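Local structure of N-acetyltransferase (Escherichia coli, 6GTQ) at residues Leu32-Thr35 with Thr36-Arg40. The protein probably transfers an acetyl group from acetyl-CoA to an amine acceptor. The protein carries 1 engineered substitution. Numbering follows the deposited sequence.
Sequences LFLT and THLVR
F33 and H37 sit one helical turn apart, and the carbonyl of F33 marks where the chain bends. The CA atoms of F33 and H37 are 5.0 Å apart. F33 O takes two backbone bonds, from H37 N at 2.9 Å and from L38 N at 2.7 Å. The second reaches one residue further than an alpha-helical bond. At the next residue, a water bridges the i to i+5 pair: it donates to L34 O and accepts from V39 N at 2.9 Å. T36 OG1 donates to L32 O at 2.6 Å, coming from above the carbonyl plane, 37° out of it. The weak bond from T36 N goes to the same oxygen.

The F33 ring packs against this bend. Its CG is anti to the backbone N (chi1 -178°), which turns one ring face to the backbone of H37 and L38. The F33 side chain crosses those of H37 and L38 at about a right angle. L38 N sits over the centre of that face. H37 CB touches CD1 and CE1 of F33, each at 3.6 Å. Over the same face, but at the opposite rim, F33 CE2 meets L38 CB at 3.8 Å. L34 and L38 run side by side in the same direction, and their CD1 atoms touch at 3.8 Å.

F33, L34 and L38 all pack on Y64 of strand 61-74, and F33 also makes a cation-pi contact with R98. The arrangement is a helix-helix junction with H37 as N-cap of helix 38-43. It lays two consecutive helices against the mixed beta-sheet of a GNAT fold.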
loop_
_atom_site.group_PDB
_atom_site.type_symbol
_atom_site.label_atom_id
_atom_site.label_comp_id
_atom_site.label_asym_id
_atom_site.label_seq_id
_atom_site.Cartn_x
_atom_site.Cartn_y
_atom_site.Cartn_z
ATOM N N LEU A 32 0.329 -16.757 6.266
ATOM C CA LEU A 32 -0.787 -17.614 5.926
ATOM C C LEU A 32 -1.668 -16.985 4.890
ATOM O O LEU A 32 -2.170 -17.704 4.028
ATOM C CB LEU A 32 -1.574 -17.991 7.181
ATOM C CG LEU A 32 -0.948 -19.105 8.016
ATOM C CD1 LEU A 32 -1.376 -19.003 9.465
ATOM C CD2 LEU A 32 -1.261 -20.484 7.434
ATOM N N PHE A 33 -1.811 -15.644 4.907
ATOM C CA PHE A 33 -2.603 -14.988 3.876
ATOM C C PHE A 33 -1.958 -15.218 2.506
ATOM O O PHE A 33 -2.664 -15.521 1.547
ATOM C CB PHE A 33 -2.830 -13.490 4.150
ATOM C CG PHE A 33 -3.697 -12.857 3.084
ATOM C CD1 PHE A 33 -5.069 -13.080 3.059
ATOM C CD2 PHE A 33 -3.130 -12.106 2.058
ATOM C CE1 PHE A 33 -5.861 -12.553 2.037
ATOM C CE2 PHE A 33 -3.925 -11.575 1.040
ATOM C CZ PHE A 33 -5.285 -11.798 1.041
ATOM N N LEU A 34 -0.624 -15.113 2.428
ATOM C CA LEU A 34 0.109 -15.291 1.183
ATOM C C LEU A 34 0.063 -16.727 0.657
ATOM O O LEU A 34 -0.144 -16.931 -0.543
ATOM C CB LEU A 34 1.569 -14.816 1.343
ATOM C CG LEU A 34 2.466 -14.953 0.107
ATOM C CD1 LEU A 34 2.193 -13.863 -0.920
ATOM C CD2 LEU A 34 3.911 -15.005 0.482
ATOM N N THR A 35 0.262 -17.713 1.539
ATOM C CA THR A 35 0.349 -19.116 1.130
ATOM C C THR A 35 -1.008 -19.849 1.009
ATOM O O THR A 35 -1.011 -20.978 0.513
ATOM C CB THR A 35 1.330 -19.876 2.047
ATOM O OG1 THR A 35 1.020 -19.595 3.414
ATOM C CG2 THR A 35 2.788 -19.519 1.765
ATOM N N THR A 36 -2.144 -19.235 1.424
ATOM C CA THR A 36 -3.456 -19.909 1.339
ATOM C C THR A 36 -4.610 -19.046 0.771
ATOM O O THR A 36 -5.622 -19.615 0.350
ATOM C CB THR A 36 -3.890 -20.529 2.713
ATOM O OG1 THR A 36 -4.045 -19.517 3.707
ATOM C CG2 THR A 36 -2.953 -21.619 3.223
ATOM N N HIS A 37 -4.488 -17.696 0.769
ATOM C CA HIS A 37 -5.606 -16.835 0.341
ATOM C C HIS A 37 -5.309 -15.792 -0.735
ATOM O O HIS A 37 -6.224 -15.474 -1.497
ATOM C CB HIS A 37 -6.247 -16.133 1.560
ATOM C CG HIS A 37 -6.971 -17.075 2.473
ATOM N ND1 HIS A 37 -8.190 -17.634 2.116
ATOM C CD2 HIS A 37 -6.601 -17.570 3.675
ATOM C CE1 HIS A 37 -8.524 -18.437 3.114
ATOM N NE2 HIS A 37 -7.600 -18.431 4.075
ATOM N N LEU A 38 -4.080 -15.245 -0.789
ATOM C CA LEU A 38 -3.685 -14.188 -1.730
ATOM C C LEU A 38 -3.985 -14.493 -3.203
ATOM O O LEU A 38 -4.622 -13.668 -3.866
ATOM C CB LEU A 38 -2.198 -13.793 -1.555
ATOM C CG LEU A 38 -1.676 -12.694 -2.496
ATOM C CD1 LEU A 38 -0.851 -11.686 -1.762
ATOM C CD2 LEU A 38 -0.872 -13.276 -3.631
ATOM N N VAL A 39 -3.488 -15.633 -3.720
ATOM C CA VAL A 39 -3.654 -16.034 -5.119
ATOM C C VAL A 39 -5.148 -16.198 -5.486
ATOM O O VAL A 39 -5.568 -15.669 -6.518
ATOM C CB VAL A 39 -2.786 -17.276 -5.484
ATOM C CG1 VAL A 39 -3.019 -17.718 -6.920
ATOM C CG2 VAL A 39 -1.301 -16.998 -5.259
ATOM N N ARG A 40 -5.954 -16.879 -4.641
ATOM C CA ARG A 40 -7.368 -17.064 -4.969
ATOM C C ARG A 40 -8.161 -15.764 -4.881
ATOM O O ARG A 40 -8.995 -15.533 -5.745
ATOM C CB ARG A 40 -8.030 -18.215 -4.186
ATOM C CG ARG A 40 -8.340 -17.970 -2.717
ATOM C CD ARG A 40 -9.094 -19.139 -2.111
ATOM N NE ARG A 40 -10.256 -19.526 -2.915
ATOM C CZ ARG A 40 -11.377 -20.040 -2.425
ATOM N NH1 ARG A 40 -12.377 -20.358 -3.237
ATOM N NH2 ARG A 40 -11.514 -20.229 -1.119
HETATM O O HOH W 1 -2.172 -17.709 -2.129
#